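Local coordinates for protein DNA alpha-glucosyltransferase (Enterobacteria phage T4, PDB 1XV5) that belongs to the GT-B group of glycosyltransferases, built from two domains that each carry a parallel beta sheet, and holds uridine-5'-diphosphate in this model, at residues S356-E359 / R360-E363; D217-K221 / F222-A226. All coordinates share one frame; numbering follows the deposited sequence.

Contact 1 lies within one helix, and contact 2 runs from the last turns of helix 212-223 into the turn that follows. The two helices pack against each other on the outer part of one parallel-sheet domain. Both contacts are partly buried. Contact 1 (356-363) is regular helix, with a lysine chain over a phenylalanine ring and ion pairs toward the surface. In contact 2 (217-226) the helix widens before a proline; its chemistry is mostly aromatic and apolar, with one ion pair. They meet mostly through buried apolar side chains: Phe358 CE1 lies 3.7 Å from Leu223 CD2, and Ile361 CD1 3.8 Å from Phe218 CE2. Exposed Ala226 also lies against the Phe358 ring.

Contact 1: residues S356-E359 / R360-E363; sequences STFE and RIKE
Lys362 lays its aliphatic chain over one face of the Phe358 ring. The two side chains cross at about a right angle. Lys362 CG sits 3.8 Å from the ring centroid, 19° off the normal, a CH-pi contact offset toward the rim. Lys362 CD comes to 3.4 Å from Phe358 CE2. The lysine chain then bends at chi3 (-65°), which carries its amine back to Glu359. These two side chains run side by side and point the same way. Lys362 NZ forms a salt bridge with Glu359 OE1 at 3.2 Å, meeting it from above the carboxylate plane. Ile361 CB approaches the Phe358 ring obliquely, 4.2 Å from CD1. A second ion pair joins Arg360 NH1 to Glu363 OE1 at 2.5 Å; the oxygen lies in the guanidinium plane, NH1 above the carboxylate plane. Phe358-Lys362 is an i, i+4 pair, like the bond Lys362 N to Phe358 O (2.9 Å); both ion pairs are i, i+3. The stretch belongs to helix 354-365. Phe358 packs on Phe218, Phe222 and Leu223 of helix 212-223, while Ile361 reaches Phe290 and Tyr292 of strand 288-293. Thr357 rests on strand 347-349, and its OG1 is hydrogen-bonded to Asp350 N.

Contact 2: residues D217-K221 / F222-A226; sequences DFHEK and FLKPA
A wider, pi-type turn marks the last part of helix 212-223, where Phe218 and His219 meet Phe222, Leu223 and Lys224. This helix is the crossover of a beta-alpha-beta unit between strands 199-203 and 229-233. Phe218 O accepts two backbone bonds, from Phe222 N and from Leu223 N. The second, at 3.2 Å, spans five residues and is the mark of the wide turn. The same spacing recurs in the bond from Lys224 N to His219 O, 2.7 Å long, with the donor in the carbonyl plane. Pro225 follows. It has no N-H to give, and its CG packs 3.3 Å from Glu220 O.

Within this stretch the Phe218 ring meets two side chains. Phe222 crosses it at about a right angle as a side chain, yet the ring planes are only 33° apart and their centroids 5.8 Å. This is an oblique aromatic pair, with Phe218 CD1 and Phe222 CD1 4.0 Å apart. Leu223 CD1 lies 3.7 Å from Phe218 CD2. The His219 ring is met in two ways. Lys224 CB sits over one face, 3.8 Å from the centroid, as a CH-pi contact, and Leu223 CB lies at the edge, near the ring plane. With chi1 at -176°, His219 CG sits beside the carbonyl carbon, and the ring reaches outward, leaning toward Leu223 and Lys224. Lys221 stretches its chain the other way, and its NZ forms a salt bridge with Asp217 OD1 at 3.1 Å, on that oxygen's syn lone pair.

Phe218 also packs edge-to-face with Phe349 of strand 347-349, and both Phe218 and Leu223 touch Tyr292 of strand 288-293. His219 and Leu223 rest on Thr230 of strand 229-233. Toward helix 354-365, Asp217, Lys221 and Phe222 meet Met354, and Ala226 meets Phe358.

Contact 1: residues S356-E359 / R360-E363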
ATOM      1  N   SER A 356      15.705  -7.389  22.529  1.00 22.13           N
ATOM      2  CA  SER A 356      16.046  -5.972  22.495  1.00 21.67           C
ATOM      3  C   SER A 356      14.846  -5.162  22.013  1.00 20.47           C
ATOM      4  O   SER A 356      14.586  -4.066  22.507  1.00 18.84           O
ATOM      5  CB  SER A 356      17.237  -5.738  21.563  1.00 25.02           C
ATOM      6  OG  SER A 356      17.553  -4.361  21.483  1.00 31.63           O
ATOM      7  N   THR A 357      14.123  -5.709  21.043  1.00 19.25           N
ATOM      8  CA  THR A 357      12.947  -5.037  20.508  1.00 17.88           C
ATOM      9  C   THR A 357      11.895  -4.867  21.601  1.00 17.29           C
ATOM     10  O   THR A 357      11.347  -3.783  21.784  1.00 16.15           O
ATOM     11  CB  THR A 357      12.330  -5.842  19.347  1.00 18.91           C
ATOM     12  OG1 THR A 357      13.276  -5.933  18.276  1.00 19.73           O
ATOM     13  CG2 THR A 357      11.059  -5.171  18.844  1.00 19.22           C
ATOM     14  N   PHE A 358      11.615  -5.936  22.336  1.00 15.61           N
ATOM     15  CA  PHE A 358      10.613  -5.842  23.387  1.00 16.61           C
ATOM     16  C   PHE A 358      11.073  -4.941  24.531  1.00 16.13           C
ATOM     17  O   PHE A 358      10.259  -4.279  25.168  1.00 15.51           O
ATOM     18  CB  PHE A 358      10.257  -7.229  23.923  1.00 15.92           C
ATOM     19  CG  PHE A 358       9.128  -7.210  24.907  1.00 17.50           C
ATOM     20  CD1 PHE A 358       7.925  -6.584  24.585  1.00 17.24           C
ATOM     21  CD2 PHE A 358       9.266  -7.798  26.162  1.00 18.36           C
ATOM     22  CE1 PHE A 358       6.877  -6.540  25.495  1.00 18.05           C
ATOM     23  CE2 PHE A 358       8.224  -7.762  27.082  1.00 18.79           C
ATOM     24  CZ  PHE A 358       7.027  -7.131  26.748  1.00 18.74           C
ATOM     25  N   GLU A 359      12.377  -4.906  24.786  1.00 18.75           N
ATOM     26  CA  GLU A 359      12.898  -4.057  25.853  1.00 19.98           C
ATOM     27  C   GLU A 359      12.614  -2.591  25.547  1.00 18.43           C
ATOM     28  O   GLU A 359      12.282  -1.815  26.441  1.00 19.63           O
ATOM     29  CB  GLU A 359      14.401  -4.283  26.032  1.00 24.26           C
ATOM     30  CG  GLU A 359      14.730  -5.643  26.634  1.00 30.44           C
ATOM     31  CD  GLU A 359      14.149  -5.817  28.030  1.00 34.88           C
ATOM     32  OE1 GLU A 359      14.060  -6.969  28.503  1.00 36.99           O
ATOM     33  OE2 GLU A 359      13.787  -4.800  28.660  1.00 39.83           O
ATOM     34  N   ARG A 360      12.727  -2.218  24.277  1.00 17.95           N
ATOM     35  CA  ARG A 360      12.468  -0.842  23.874  1.00 17.89           C
ATOM     36  C   ARG A 360      10.975  -0.550  24.032  1.00 17.66           C
ATOM     37  O   ARG A 360      10.583   0.532  24.469  1.00 16.97           O
ATOM     38  CB  ARG A 360      12.915  -0.629  22.424  1.00 18.99           C
ATOM     39  CG  ARG A 360      12.744   0.801  21.902  1.00 21.77           C
ATOM     40  CD  ARG A 360      13.449   1.838  22.779  1.00 24.70           C
ATOM     41  NE  ARG A 360      13.471   3.150  22.135  1.00 28.25           N
ATOM     42  CZ  ARG A 360      13.869   4.276  22.720  1.00 29.48           C
ATOM     43  NH1 ARG A 360      14.285   4.268  23.980  1.00 29.02           N
ATOM     44  NH2 ARG A 360      13.855   5.416  22.040  1.00 30.12           N
ATOM     45  N   ILE A 361      10.146  -1.528  23.682  1.00 15.86           N
ATOM     46  CA  ILE A 361       8.703  -1.385  23.803  1.00 15.91           C
ATOM     47  C   ILE A 361       8.328  -1.173  25.270  1.00 17.28           C
ATOM     48  O   ILE A 361       7.504  -0.320  25.596  1.00 15.07           O
ATOM     49  CB  ILE A 361       7.985  -2.637  23.250  1.00 15.43           C
ATOM     50  CG1 ILE A 361       8.136  -2.674  21.727  1.00 14.19           C
ATOM     51  CG2 ILE A 361       6.517  -2.633  23.658  1.00 16.65           C
ATOM     52  CD1 ILE A 361       7.592  -3.942  21.076  1.00 15.03           C
ATOM     53  N   LYS A 362       8.936  -1.949  26.160  1.00 17.64           N
ATOM     54  CA  LYS A 362       8.647  -1.799  27.577  1.00 18.51           C
ATOM     55  C   LYS A 362       9.104  -0.429  28.074  1.00 19.26           C
ATOM     56  O   LYS A 362       8.469   0.170  28.944  1.00 18.33           O
ATOM     57  CB  LYS A 362       9.324  -2.911  28.382  1.00 19.23           C
ATOM     58  CG  LYS A 362       8.700  -4.286  28.167  1.00 21.55           C
ATOM     59  CD  LYS A 362       9.236  -5.318  29.155  1.00 22.32           C
ATOM     60  CE  LYS A 362      10.718  -5.584  28.952  1.00 24.63           C
ATOM     61  NZ  LYS A 362      11.240  -6.522  29.986  1.00 26.62           N
ATOM     62  N   GLU A 363      10.204   0.068  27.517  1.00 17.98           N
ATOM     63  CA  GLU A 363      10.719   1.372  27.914  1.00 18.39           C
ATOM     64  C   GLU A 363       9.723   2.479  27.569  1.00 16.83           C
ATOM     65  O   GLU A 363       9.402   3.318  28.407  1.00 16.52           O
ATOM     66  CB  GLU A 363      12.067   1.634  27.233  1.00 20.75           C
ATOM     67  CG  GLU A 363      12.612   3.038  27.441  1.00 27.32           C
ATOM     68  CD  GLU A 363      14.033   3.190  26.935  1.00 30.71           C
ATOM     69  OE1 GLU A 363      14.357   2.594  25.885  1.00 30.75           O
ATOM     70  OE2 GLU A 363      14.823   3.914  27.584  1.00 32.83           O
TER

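Contact 2: residues D217-K221 / F222-A226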
ATOM      1  N   ASP A 217       4.873 -15.097  16.260  1.00 14.84           N
ATOM      2  CA  ASP A 217       6.076 -15.527  16.967  1.00 15.66           C
ATOM      3  C   ASP A 217       6.405 -14.556  18.098  1.00 15.43           C
ATOM      4  O   ASP A 217       6.691 -14.972  19.223  1.00 14.69           O
ATOM      5  CB  ASP A 217       7.251 -15.600  15.986  1.00 16.36           C
ATOM      6  CG  ASP A 217       8.437 -16.374  16.542  1.00 19.57           C
ATOM      7  OD1 ASP A 217       9.589 -16.007  16.225  1.00 20.50           O
ATOM      8  OD2 ASP A 217       8.224 -17.358  17.278  1.00 20.57           O
ATOM      9  N   PHE A 218       6.354 -13.262  17.798  1.00 13.95           N
ATOM     10  CA  PHE A 218       6.658 -12.245  18.798  1.00 14.41           C
ATOM     11  C   PHE A 218       5.641 -12.279  19.937  1.00 13.11           C
ATOM     12  O   PHE A 218       5.991 -12.062  21.093  1.00 14.69           O
ATOM     13  CB  PHE A 218       6.680 -10.853  18.155  1.00 13.52           C
ATOM     14  CG  PHE A 218       7.266  -9.780  19.039  1.00 14.65           C
ATOM     15  CD1 PHE A 218       8.546  -9.917  19.570  1.00 14.96           C
ATOM     16  CD2 PHE A 218       6.551  -8.619  19.312  1.00 15.55           C
ATOM     17  CE1 PHE A 218       9.107  -8.908  20.360  1.00 15.57           C
ATOM     18  CE2 PHE A 218       7.099  -7.606  20.097  1.00 15.11           C
ATOM     19  CZ  PHE A 218       8.378  -7.749  20.622  1.00 15.79           C
ATOM     20  N   HIS A 219       4.381 -12.551  19.613  1.00 13.64           N
ATOM     21  CA  HIS A 219       3.359 -12.616  20.647  1.00 13.01           C
ATOM     22  C   HIS A 219       3.639 -13.800  21.569  1.00 14.24           C
ATOM     23  O   HIS A 219       3.613 -13.675  22.792  1.00 14.02           O
ATOM     24  CB  HIS A 219       1.971 -12.789  20.037  1.00 12.95           C
ATOM     25  CG  HIS A 219       0.870 -12.770  21.050  1.00 13.56           C
ATOM     26  ND1 HIS A 219      -0.067 -13.775  21.155  1.00 17.99           N
ATOM     27  CD2 HIS A 219       0.563 -11.867  22.012  1.00 12.23           C
ATOM     28  CE1 HIS A 219      -0.904 -13.493  22.138  1.00 12.89           C
ATOM     29  NE2 HIS A 219      -0.543 -12.340  22.673  1.00 18.08           N
ATOM     30  N   GLU A 220       3.903 -14.953  20.969  1.00 16.87           N
ATOM     31  CA  GLU A 220       4.174 -16.161  21.741  1.00 18.49           C
ATOM     32  C   GLU A 220       5.411 -16.055  22.628  1.00 19.29           C
ATOM     33  O   GLU A 220       5.379 -16.440  23.799  1.00 18.91           O
ATOM     34  CB  GLU A 220       4.328 -17.359  20.799  1.00 21.15           C
ATOM     35  CG  GLU A 220       4.716 -18.658  21.495  1.00 26.19           C
ATOM     36  CD  GLU A 220       4.829 -19.825  20.529  1.00 29.41           C
ATOM     37  OE1 GLU A 220       3.792 -20.234  19.965  1.00 31.98           O
ATOM     38  OE2 GLU A 220       5.955 -20.328  20.329  1.00 32.94           O
ATOM     39  N   LYS A 221       6.495 -15.524  22.071  1.00 18.03           N
ATOM     40  CA  LYS A 221       7.754 -15.412  22.800  1.00 18.84           C
ATOM     41  C   LYS A 221       7.885 -14.270  23.796  1.00 19.01           C
ATOM     42  O   LYS A 221       8.517 -14.435  24.842  1.00 19.42           O
ATOM     43  CB  LYS A 221       8.920 -15.332  21.814  1.00 19.39           C
ATOM     44  CG  LYS A 221       9.127 -16.589  20.989  1.00 22.29           C
ATOM     45  CD  LYS A 221      10.277 -16.421  20.013  1.00 25.13           C
ATOM     46  CE  LYS A 221      10.498 -17.689  19.200  1.00 26.23           C
ATOM     47  NZ  LYS A 221      11.549 -17.482  18.169  1.00 28.93           N
ATOM     48  N   PHE A 222       7.300 -13.116  23.486  1.00 17.07           N
ATOM     49  CA  PHE A 222       7.427 -11.974  24.379  1.00 16.39           C
ATOM     50  C   PHE A 222       6.165 -11.276  24.864  1.00 15.94           C
ATOM     51  O   PHE A 222       6.009 -11.045  26.059  1.00 16.30           O
ATOM     52  CB  PHE A 222       8.351 -10.929  23.748  1.00 18.34           C
ATOM     53  CG  PHE A 222       9.764 -11.402  23.573  1.00 17.14           C
ATOM     54  CD1 PHE A 222      10.131 -12.134  22.452  1.00 18.02           C
ATOM     55  CD2 PHE A 222      10.719 -11.149  24.553  1.00 20.15           C
ATOM     56  CE1 PHE A 222      11.432 -12.609  22.305  1.00 19.92           C
ATOM     57  CE2 PHE A 222      12.025 -11.620  24.418  1.00 20.39           C
ATOM     58  CZ  PHE A 222      12.380 -12.351  23.292  1.00 18.65           C
ATOM     59  N   LEU A 223       5.272 -10.922  23.947  1.00 16.09           N
ATOM     60  CA  LEU A 223       4.060 -10.210  24.334  1.00 15.41           C
ATOM     61  C   LEU A 223       3.114 -10.986  25.252  1.00 15.77           C
ATOM     62  O   LEU A 223       2.723 -10.483  26.305  1.00 16.38           O
ATOM     63  CB  LEU A 223       3.308  -9.737  23.083  1.00 15.70           C
ATOM     64  CG  LEU A 223       4.113  -8.827  22.147  1.00 15.44           C
ATOM     65  CD1 LEU A 223       3.270  -8.479  20.927  1.00 13.23           C
ATOM     66  CD2 LEU A 223       4.540  -7.561  22.878  1.00 13.90           C
ATOM     67  N   LYS A 224       2.755 -12.206  24.877  1.00 15.24           N
ATOM     68  CA  LYS A 224       1.836 -12.976  25.710  1.00 16.33           C
ATOM     69  C   LYS A 224       2.389 -13.257  27.108  1.00 16.77           C
ATOM     70  O   LYS A 224       1.682 -13.086  28.102  1.00 16.88           O
ATOM     71  CB  LYS A 224       1.455 -14.291  25.029  1.00 16.24           C
ATOM     72  CG  LYS A 224       0.221 -14.944  25.640  1.00 17.87           C
ATOM     73  CD  LYS A 224      -0.109 -16.268  24.970  1.00 19.10           C
ATOM     74  CE  LYS A 224      -1.387 -16.853  25.538  1.00 22.44           C
ATOM     75  NZ  LYS A 224      -1.718 -18.176  24.937  1.00 23.11           N
ATOM     76  N   PRO A 225       3.658 -13.691  27.207  1.00 17.46           N
ATOM     77  CA  PRO A 225       4.242 -13.976  28.523  1.00 17.92           C
ATOM     78  C   PRO A 225       4.303 -12.746  29.421  1.00 19.31           C
ATOM     79  O   PRO A 225       4.250 -12.856  30.645  1.00 18.61           O
ATOM     80  CB  PRO A 225       5.638 -14.494  28.179  1.00 18.87           C
ATOM     81  CG  PRO A 225       5.449 -15.113  26.828  1.00 18.98           C
ATOM     82  CD  PRO A 225       4.577 -14.099  26.131  1.00 18.06           C
ATOM     83  N   ALA A 226       4.407 -11.572  28.803  1.00 18.40           N
ATOM     84  CA  ALA A 226       4.492 -10.317  29.541  1.00 19.54           C
ATOM     85  C   ALA A 226       3.126  -9.744  29.917  1.00 18.78           C
ATOM     86  O   ALA A 226       3.046  -8.678  30.531  1.00 21.75           O
ATOM     87  CB  ALA A 226       5.288  -9.294  28.726  1.00 18.60           C
TER